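Local coordinates for protein putative glycoside hydrolase (PDB 4ONZ) that is of unknown precise function but is a putative glycoside hydrolase, probably folded as a five-bladed beta-propeller, at residues M39-D50 and R80-E88; P250-G258 and C350-T358. All blocks are in the same frame, centred on the assembly; numbering follows the deposited sequence.

Interaction 1. Residues M39-D50 and R80-E88; sequences MRKQQVKWEESD and RTSRVGYAE
W46 lays the far end of its indole against the backbone of G85, with CZ3 3.8 Å from G85 CA. G85 has no side chain, and the ring meets its main chain directly. The contact packs strand 42-45 and the loop leading into strand 50-59 against strand 82-89 of the same four-stranded antiparallel sheet as 50-59, the third of its four strands, consistent with one blade of a beta-propeller. With CG of W46 between its own backbone N and carbonyl carbon (chi1 65°), the indole turns toward that sheet and also touches Y67 and A69, while NE1 bonds to D99 O.

R83 rises beside it on an extended chain. CD packs against W46 CB, and V44 CG1 lies 3.9 Å from R83 NH1, the side chains crossing at about a right angle. The guanidinium rests over T81 CG2 on one face and holds two waters in its plane; its NH1 is also salt-bridged to D71. One water accepts from R83 NH2 (2.9 Å) and R40 NE (2.7 Å), joining two cationic groups. R40 NH2 adds a weak bond to T81 OG1, 3.2 Å and bent to 128°; the same hydroxyl bonds to P116 O. Selenomethionine M39, bent at chi3, brings CE to 3.7 Å from T81 OG1, tip to tip.

At the other end, S49 OG, itself bonded to D71 O, stands 3.7 Å above the R80 guanidinium plane near its centre. R80 NH1 makes salt bridges to E70 and, at 3.5 Å, to D50 OD2, carboxylate and guanidinium planes 66° apart.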
loop_
_atom_site.group_PDB
_atom_site.type_symbol
_atom_site.label_atom_id
_atom_site.label_comp_id
_atom_site.label_asym_id
_atom_site.label_seq_id
_atom_site.Cartn_x
_atom_site.Cartn_y
_atom_site.Cartn_z
HETATM N N MSE A 39 5.567 -20.839 13.305
HETATM C CA MSE A 39 4.782 -20.427 14.471
HETATM C C MSE A 39 3.870 -21.572 14.860
HETATM O O MSE A 39 3.961 -22.094 15.977
HETATM C CB MSE A 39 3.998 -19.143 14.162
HETATM C CG MSE A 39 3.102 -18.756 15.335
HETATM SE SE MSE A 39 2.146 -17.101 14.907
HETATM C CE MSE A 39 0.838 -17.855 13.657
ATOM N N ARG A 40 3.011 -21.991 13.927
ATOM C CA ARG A 40 2.044 -23.078 14.166
ATOM C C ARG A 40 2.718 -24.451 14.211
ATOM O O ARG A 40 2.108 -25.414 14.657
ATOM C CB ARG A 40 0.983 -23.144 13.059
ATOM C CG ARG A 40 0.147 -21.894 12.817
ATOM C CD ARG A 40 -0.852 -21.580 13.919
ATOM N NE ARG A 40 -1.706 -20.451 13.514
ATOM C CZ ARG A 40 -2.495 -19.738 14.324
ATOM N NH1 ARG A 40 -2.562 -19.996 15.625
ATOM N NH2 ARG A 40 -3.211 -18.732 13.825
ATOM N N LYS A 41 3.933 -24.540 13.674
ATOM C CA LYS A 41 4.712 -25.773 13.672
ATOM C C LYS A 41 3.922 -26.895 13.013
ATOM O O LYS A 41 3.785 -27.985 13.564
ATOM C CB LYS A 41 5.150 -26.111 15.110
ATOM C CG LYS A 41 6.061 -25.032 15.681
ATOM C CD LYS A 41 6.135 -25.038 17.199
ATOM C CE LYS A 41 7.066 -23.940 17.713
ATOM N NZ LYS A 41 6.650 -22.568 17.300
ATOM N N GLN A 42 3.399 -26.587 11.828
ATOM C CA GLN A 42 2.618 -27.520 11.029
ATOM C C GLN A 42 2.391 -26.936 9.644
ATOM O O GLN A 42 2.620 -25.743 9.421
ATOM C CB GLN A 42 1.263 -27.809 11.691
ATOM C CG GLN A 42 0.310 -26.626 11.743
ATOM C CD GLN A 42 -0.937 -26.941 12.546
ATOM O OE1 GLN A 42 -0.855 -27.281 13.726
ATOM N NE2 GLN A 42 -2.097 -26.820 11.918
ATOM N N GLN A 43 1.926 -27.777 8.721
ATOM C CA GLN A 43 1.627 -27.333 7.363
ATOM C C GLN A 43 0.407 -26.414 7.425
ATOM O O GLN A 43 -0.583 -26.726 8.084
ATOM C CB GLN A 43 1.325 -28.508 6.427
ATOM C CG GLN A 43 2.420 -29.565 6.300
ATOM C CD GLN A 43 3.719 -29.074 5.673
ATOM O OE1 GLN A 43 3.774 -28.007 5.056
ATOM N NE2 GLN A 43 4.777 -29.874 5.817
ATOM N N VAL A 44 0.485 -25.284 6.727
ATOM C CA VAL A 44 -0.576 -24.285 6.740
ATOM C C VAL A 44 -0.908 -23.865 5.317
ATOM O O VAL A 44 0.001 -23.621 4.519
ATOM C CB VAL A 44 -0.145 -23.054 7.569
ATOM C CG1 VAL A 44 -1.133 -21.908 7.416
ATOM C CG2 VAL A 44 -0.001 -23.436 9.034
ATOM N N LYS A 45 -2.204 -23.817 5.002
ATOM C CA LYS A 45 -2.687 -23.360 3.692
ATOM C C LYS A 45 -2.735 -21.840 3.813
ATOM O O LYS A 45 -3.772 -21.246 4.080
ATOM C CB LYS A 45 -4.059 -23.946 3.355
ATOM C CG LYS A 45 -4.097 -25.465 3.234
ATOM C CD LYS A 45 -5.463 -25.897 2.709
ATOM C CE LYS A 45 -5.612 -27.396 2.554
ATOM N NZ LYS A 45 -5.808 -28.096 3.848
ATOM N N TRP A 46 -1.573 -21.237 3.597
ATOM C CA TRP A 46 -1.350 -19.819 3.858
ATOM C C TRP A 46 -2.035 -18.797 2.937
ATOM O O TRP A 46 -2.059 -17.613 3.260
ATOM C CB TRP A 46 0.152 -19.559 3.898
ATOM C CG TRP A 46 0.841 -19.797 2.591
ATOM C CD1 TRP A 46 1.293 -20.991 2.093
ATOM C CD2 TRP A 46 1.131 -18.812 1.601
ATOM N NE1 TRP A 46 1.868 -20.802 0.857
ATOM C CE2 TRP A 46 1.778 -19.470 0.531
ATOM C CE3 TRP A 46 0.926 -17.428 1.525
ATOM C CZ2 TRP A 46 2.217 -18.789 -0.611
ATOM C CZ3 TRP A 46 1.361 -16.750 0.390
ATOM C CH2 TRP A 46 1.996 -17.426 -0.660
ATOM N N GLU A 47 -2.579 -19.241 1.808
ATOM C CA GLU A 47 -3.250 -18.336 0.858
ATOM C C GLU A 47 -4.578 -18.914 0.371
ATOM O O GLU A 47 -5.019 -18.630 -0.737
ATOM C CB GLU A 47 -2.330 -18.045 -0.321
ATOM C CG GLU A 47 -1.823 -19.283 -1.053
ATOM C CD GLU A 47 -0.888 -18.942 -2.194
ATOM O OE1 GLU A 47 -0.773 -17.741 -2.537
ATOM O OE2 GLU A 47 -0.269 -19.878 -2.756
ATOM N N GLU A 48 -5.224 -19.692 1.233
ATOM C CA GLU A 48 -6.453 -20.389 0.881
ATOM C C GLU A 48 -7.700 -19.511 0.839
ATOM O O GLU A 48 -8.599 -19.776 0.044
ATOM C CB GLU A 48 -6.636 -21.586 1.839
ATOM C CG GLU A 48 -7.689 -22.617 1.438
ATOM C CD GLU A 48 -9.089 -22.287 1.931
ATOM O OE1 GLU A 48 -9.285 -21.229 2.565
ATOM O OE2 GLU A 48 -10.004 -23.103 1.698
ATOM N N SER A 49 -7.748 -18.469 1.663
ATOM C CA SER A 49 -8.944 -17.610 1.781
ATOM C C SER A 49 -8.950 -16.386 0.892
ATOM O O SER A 49 -9.956 -16.090 0.257
ATOM C CB SER A 49 -9.096 -17.105 3.221
ATOM O OG SER A 49 -9.204 -18.170 4.137
ATOM N N ASP A 50 -7.836 -15.655 0.874
ATOM C CA ASP A 50 -7.744 -14.454 0.051
ATOM C C ASP A 50 -6.307 -14.094 -0.295
ATOM O O ASP A 50 -5.365 -14.469 0.398
ATOM C CB ASP A 50 -8.465 -13.286 0.721
ATOM C CG ASP A 50 -7.979 -13.019 2.119
ATOM O OD1 ASP A 50 -6.752 -13.050 2.343
ATOM O OD2 ASP A 50 -8.829 -12.756 2.991
ATOM N N ARG A 80 -7.526 -15.581 11.809
ATOM C CA ARG A 80 -6.625 -15.826 10.678
ATOM C C ARG A 80 -5.243 -15.215 10.867
ATOM O O ARG A 80 -5.041 -14.389 11.744
ATOM C CB ARG A 80 -7.224 -15.253 9.398
ATOM C CG ARG A 80 -8.511 -15.923 8.966
ATOM C CD ARG A 80 -9.033 -15.284 7.697
ATOM N NE ARG A 80 -10.250 -15.929 7.224
ATOM C CZ ARG A 80 -10.954 -15.519 6.174
ATOM N NH1 ARG A 80 -10.564 -14.454 5.477
ATOM N NH2 ARG A 80 -12.053 -16.174 5.819
ATOM N N THR A 81 -4.298 -15.643 10.033
ATOM C CA THR A 81 -2.942 -15.099 10.038
ATOM C C THR A 81 -2.639 -14.583 8.629
ATOM O O THR A 81 -2.921 -15.264 7.641
ATOM C CB THR A 81 -1.901 -16.157 10.462
ATOM O OG1 THR A 81 -2.152 -16.547 11.815
ATOM C CG2 THR A 81 -0.478 -15.601 10.368
ATOM N N SER A 82 -2.098 -13.370 8.551
ATOM C CA SER A 82 -1.701 -12.768 7.271
ATOM C C SER A 82 -0.223 -13.010 7.000
ATOM O O SER A 82 0.624 -12.890 7.901
ATOM C CB SER A 82 -1.958 -11.256 7.243
ATOM O OG SER A 82 -3.317 -10.965 7.057
ATOM N N ARG A 83 0.079 -13.369 5.759
ATOM C CA ARG A 83 1.456 -13.534 5.309
ATOM C C ARG A 83 1.582 -12.889 3.922
ATOM O O ARG A 83 0.587 -12.696 3.226
ATOM C CB ARG A 83 1.853 -15.011 5.296
ATOM C CG ARG A 83 1.739 -15.679 6.651
ATOM C CD ARG A 83 2.028 -17.170 6.575
ATOM N NE ARG A 83 1.864 -17.844 7.863
ATOM C CZ ARG A 83 0.717 -18.300 8.366
ATOM N NH1 ARG A 83 -0.431 -18.125 7.724
ATOM N NH2 ARG A 83 0.715 -18.944 9.530
ATOM N N VAL A 84 2.799 -12.543 3.525
ATOM C CA VAL A 84 3.030 -11.902 2.230
ATOM C C VAL A 84 3.594 -12.887 1.197
ATOM O O VAL A 84 4.596 -13.557 1.441
ATOM C CB VAL A 84 3.989 -10.710 2.368
ATOM C CG1 VAL A 84 4.229 -10.056 1.016
ATOM C CG2 VAL A 84 3.412 -9.693 3.353
ATOM N N GLY A 85 2.925 -12.955 0.053
ATOM C CA GLY A 85 3.324 -13.822 -1.054
ATOM C C GLY A 85 4.072 -13.035 -2.107
ATOM O O GLY A 85 3.970 -11.814 -2.171
ATOM N N TYR A 86 4.783 -13.760 -2.959
ATOM C CA TYR A 86 5.580 -13.200 -4.038
ATOM C C TYR A 86 5.055 -13.709 -5.381
ATOM O O TYR A 86 4.800 -14.902 -5.539
ATOM C CB TYR A 86 7.030 -13.657 -3.863
ATOM C CG TYR A 86 7.989 -13.322 -4.998
ATOM C CD1 TYR A 86 8.020 -14.084 -6.172
ATOM C CD2 TYR A 86 8.906 -12.286 -4.873
ATOM C CE1 TYR A 86 8.901 -13.789 -7.199
ATOM C CE2 TYR A 86 9.809 -11.991 -5.890
ATOM C CZ TYR A 86 9.798 -12.739 -7.053
ATOM O OH TYR A 86 10.685 -12.442 -8.069
ATOM N N ALA A 87 4.867 -12.786 -6.321
ATOM C CA ALA A 87 4.487 -13.111 -7.691
ATOM C C ALA A 87 5.388 -12.284 -8.608
ATOM O O ALA A 87 5.637 -11.106 -8.345
ATOM C CB ALA A 87 3.029 -12.800 -7.954
ATOM N N GLU A 88 5.882 -12.922 -9.665
ATOM C CA GLU A 88 6.793 -12.309 -10.629
ATOM C C GLU A 88 6.114 -12.283 -12.004
ATOM O O GLU A 88 5.447 -13.249 -12.385
ATOM C CB GLU A 88 8.055 -13.152 -10.626
ATOM C CG GLU A 88 9.126 -12.839 -11.634
ATOM C CD GLU A 88 10.285 -13.812 -11.494
ATOM O OE1 GLU A 88 10.775 -14.008 -10.363
ATOM O OE2 GLU A 88 10.697 -14.383 -12.514
HETATM O O HOH W 1 -1.761 -19.686 10.908
HETATM O O HOH W 2 -1.168 -16.631 5.517
#

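Interaction 2. Residues P250-G258 and C350-T358; sequences PPAIRTKHG and CDDVKKLKT
K256 grips the C-terminal tail twice. Its backbone N donates to K355 O at 2.9 Å with an N-H...O angle of 151°. Its side chain runs on past the same tail, CE passing 3.5 Å from K354 O, and a bend at the last torsion (chi4 -57°) turns NZ onto K357 O. That second bond, K256 NZ to K357 O, is also 2.9 Å, with NZ tilted 28° from the carbonyl plane. One lysine thus engages two carbonyls, one within the 3-10 segment 354-356 and one just after it.

The apolar part centres on L356. It has its CB directed away from 250-258, yet its CD2 comes back to lie 3.6 Å from I253 CD1, the two side chains crossing at about a right angle; T255 CG2 is a looser neighbour of the same methyl. Beside them a water donates to both R254 O and L356 O, at 2.7 Å each, tying the two backbones together.

Both partners are held in shape from within. T255 to G258 forms the type I turn of the beta hairpin joining strands 245-255 and 258-266, and G258 O accepts from T255 N and also from T255 OG1 (2.9 Å), which fixes the hydroxyl and orients the turn that presents K256. In the tail, V353 O receives L356 N on one face of its plane and K357 NZ (2.7 Å) on the opposite face, clamping the short 3-10 turn. R254 anchors outward through a salt bridge to D194.

Strand 245-255, whose end carries the contact, runs antiparallel to 258-266 and parallel to 180-187, with T255 on V260 and I253 on T184; on the tail side, L356 rests against Y329 of strand 322-330.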
loop_
_atom_site.group_PDB
_atom_site.type_symbol
_atom_site.label_atom_id
_atom_site.label_comp_id
_atom_site.label_asym_id
_atom_site.label_seq_id
_atom_site.Cartn_x
_atom_site.Cartn_y
_atom_site.Cartn_z
ATOM N N PRO A 250 -0.590 3.380 -2.662
ATOM C CA PRO A 250 0.803 3.084 -2.996
ATOM C C PRO A 250 1.722 4.239 -2.606
ATOM O O PRO A 250 1.245 5.290 -2.153
ATOM C CB PRO A 250 0.786 2.895 -4.525
ATOM C CG PRO A 250 -0.476 3.513 -4.993
ATOM C CD PRO A 250 -1.412 3.660 -3.845
ATOM N N PRO A 251 3.045 4.040 -2.735
ATOM C CA PRO A 251 4.016 5.104 -2.462
ATOM C C PRO A 251 3.672 6.387 -3.231
ATOM O O PRO A 251 3.196 6.297 -4.347
ATOM C CB PRO A 251 5.324 4.492 -2.969
ATOM C CG PRO A 251 5.150 3.039 -2.697
ATOM C CD PRO A 251 3.717 2.762 -3.052
ATOM N N ALA A 252 3.861 7.553 -2.613
ATOM C CA ALA A 252 3.549 8.828 -3.255
ATOM C C ALA A 252 4.544 9.039 -4.385
ATOM O O ALA A 252 5.655 8.489 -4.367
ATOM C CB ALA A 252 3.607 9.972 -2.261
ATOM N N ILE A 253 4.164 9.840 -5.365
ATOM C CA ILE A 253 5.021 10.027 -6.520
ATOM C C ILE A 253 5.114 11.486 -6.963
ATOM O O ILE A 253 4.102 12.175 -7.106
ATOM C CB ILE A 253 4.564 9.090 -7.668
ATOM C CG1 ILE A 253 5.559 9.112 -8.829
ATOM C CG2 ILE A 253 3.153 9.429 -8.147
ATOM C CD1 ILE A 253 5.222 8.123 -9.924
ATOM N N ARG A 254 6.346 11.954 -7.153
ATOM C CA ARG A 254 6.578 13.305 -7.654
ATOM C C ARG A 254 6.137 13.405 -9.120
ATOM O O ARG A 254 6.298 12.453 -9.887
ATOM C CB ARG A 254 8.048 13.698 -7.547
ATOM C CG ARG A 254 8.547 13.979 -6.141
ATOM C CD ARG A 254 9.839 14.779 -6.236
ATOM N NE ARG A 254 10.489 14.990 -4.947
ATOM C CZ ARG A 254 10.257 16.008 -4.119
ATOM N NH1 ARG A 254 9.359 16.948 -4.409
ATOM N NH2 ARG A 254 10.941 16.085 -2.981
ATOM N N THR A 255 5.565 14.559 -9.479
ATOM C CA THR A 255 5.121 14.852 -10.853
ATOM C C THR A 255 5.471 16.309 -11.149
ATOM O O THR A 255 5.907 17.026 -10.250
ATOM C CB THR A 255 3.589 14.708 -11.029
ATOM O OG1 THR A 255 2.917 15.768 -10.330
ATOM C CG2 THR A 255 3.092 13.357 -10.520
ATOM N N LYS A 256 5.267 16.749 -12.389
ATOM C CA LYS A 256 5.546 18.146 -12.770
ATOM C C LYS A 256 4.773 19.156 -11.913
ATOM O O LYS A 256 5.258 20.259 -11.663
ATOM C CB LYS A 256 5.167 18.418 -14.228
ATOM C CG LYS A 256 5.928 17.643 -15.286
ATOM C CD LYS A 256 5.509 18.121 -16.672
ATOM C CE LYS A 256 6.061 17.238 -17.779
ATOM N NZ LYS A 256 7.544 17.134 -17.743
ATOM N N HIS A 257 3.572 18.776 -11.474
ATOM C CA HIS A 257 2.713 19.675 -10.694
ATOM C C HIS A 257 2.906 19.606 -9.176
ATOM O O HIS A 257 2.366 20.436 -8.439
ATOM C CB HIS A 257 1.256 19.420 -11.054
ATOM C CG HIS A 257 0.976 19.545 -12.517
ATOM N ND1 HIS A 257 1.026 18.466 -13.377
ATOM C CD2 HIS A 257 0.668 20.620 -13.277
ATOM C CE1 HIS A 257 0.749 18.873 -14.602
ATOM N NE2 HIS A 257 0.527 20.175 -14.569
ATOM N N GLY A 258 3.693 18.641 -8.716
ATOM C CA GLY A 258 3.955 18.463 -7.292
ATOM C C GLY A 258 3.932 16.994 -6.919
ATOM O O GLY A 258 4.190 16.136 -7.757
ATOM N N CYS A 350 -2.140 2.512 -17.115
ATOM C CA CYS A 350 -2.165 3.878 -17.638
ATOM C C CYS A 350 -0.994 4.091 -18.597
ATOM O O CYS A 350 0.160 3.836 -18.247
ATOM C CB CYS A 350 -2.069 4.874 -16.491
ATOM S SG CYS A 350 -1.993 6.620 -16.956
ATOM N N ASP A 351 -1.284 4.561 -19.804
ATOM C CA ASP A 351 -0.224 4.792 -20.788
ATOM C C ASP A 351 0.176 6.267 -20.932
ATOM O O ASP A 351 0.970 6.605 -21.806
ATOM C CB ASP A 351 -0.605 4.165 -22.136
ATOM C CG ASP A 351 -1.900 4.697 -22.683
ATOM O OD1 ASP A 351 -2.272 5.840 -22.346
ATOM O OD2 ASP A 351 -2.550 3.969 -23.460
ATOM N N ASP A 352 -0.362 7.135 -20.071
ATOM C CA ASP A 352 -0.023 8.566 -20.073
ATOM C C ASP A 352 0.928 8.850 -18.908
ATOM O O ASP A 352 0.487 9.033 -17.769
ATOM C CB ASP A 352 -1.292 9.423 -19.961
ATOM C CG ASP A 352 -1.001 10.922 -19.983
ATOM O OD1 ASP A 352 0.155 11.321 -20.249
ATOM O OD2 ASP A 352 -1.944 11.705 -19.733
ATOM N N VAL A 353 2.226 8.920 -19.206
ATOM C CA VAL A 353 3.264 9.083 -18.172
ATOM C C VAL A 353 4.134 10.341 -18.254
ATOM O O VAL A 353 5.061 10.510 -17.448
ATOM C CB VAL A 353 4.192 7.845 -18.164
ATOM C CG1 VAL A 353 3.383 6.596 -17.852
ATOM C CG2 VAL A 353 4.921 7.687 -19.498
ATOM N N LYS A 354 3.826 11.231 -19.190
ATOM C CA LYS A 354 4.617 12.448 -19.389
ATOM C C LYS A 354 4.763 13.274 -18.116
ATOM O O LYS A 354 5.846 13.788 -17.831
ATOM C CB LYS A 354 4.009 13.310 -20.500
ATOM C CG LYS A 354 4.810 14.566 -20.797
ATOM C CD LYS A 354 4.343 15.248 -22.074
ATOM C CE LYS A 354 5.278 16.387 -22.444
ATOM N NZ LYS A 354 4.923 16.982 -23.762
ATOM N N LYS A 355 3.685 13.382 -17.340
ATOM C CA LYS A 355 3.710 14.182 -16.105
ATOM C C LYS A 355 4.733 13.732 -15.061
ATOM O O LYS A 355 5.081 14.508 -14.166
ATOM C CB LYS A 355 2.316 14.279 -15.473
ATOM C CG LYS A 355 1.659 12.951 -15.121
ATOM C CD LYS A 355 0.328 13.161 -14.405
ATOM C CE LYS A 355 -0.706 13.920 -15.234
ATOM N NZ LYS A 355 -1.155 13.190 -16.451
ATOM N N LEU A 356 5.221 12.497 -15.185
ATOM C CA LEU A 356 6.223 11.964 -14.256
ATOM C C LEU A 356 7.648 12.487 -14.492
ATOM O O LEU A 356 8.495 12.367 -13.607
ATOM C CB LEU A 356 6.255 10.436 -14.321
ATOM C CG LEU A 356 4.944 9.685 -14.112
ATOM C CD1 LEU A 356 5.214 8.190 -14.140
ATOM C CD2 LEU A 356 4.274 10.085 -12.804
ATOM N N LYS A 357 7.931 13.021 -15.681
ATOM C CA LYS A 357 9.263 13.588 -15.983
ATOM C C LYS A 357 9.469 14.914 -15.252
ATOM O O LYS A 357 8.717 15.867 -15.465
ATOM C CB LYS A 357 9.466 13.777 -17.492
ATOM C CG LYS A 357 10.163 12.614 -18.192
ATOM C CD LYS A 357 9.511 11.262 -17.946
ATOM C CE LYS A 357 8.127 11.163 -18.564
ATOM N NZ LYS A 357 7.552 9.805 -18.375
ATOM N N THR A 358 10.486 14.966 -14.391
ATOM C CA THR A 358 10.764 16.157 -13.587
ATOM C C THR A 358 12.227 16.216 -13.149
ATOM O O THR A 358 13.132 15.956 -13.938
ATOM C CB THR A 358 9.863 16.189 -12.332
ATOM O OG1 THR A 358 10.002 17.448 -11.662
ATOM C CG2 THR A 358 10.210 15.043 -11.363
HETATM O O HOH W 3 8.648 11.646 -10.995
#

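Interactions 1 and 2 share no strand and lie on opposite sides of the chain's centre, their own centres 34 Å apart and their nearest atoms about 13 Å. The areas they bury are similar, 426 and 434 Å², but the settings differ. Interaction 1 is the more buried, with six of its ten touching residues inside, and it works largely through side chains: arginines, an indole and bridging waters. Interaction 2 is only partly buried, three of nine, and its hydrogen bonds end on main-chain carbonyls. The first packs an early loop and strand onto the third strand of a four-stranded sheet; the second fastens the tail that follows the last strand, 344-350, to a hairpin turn.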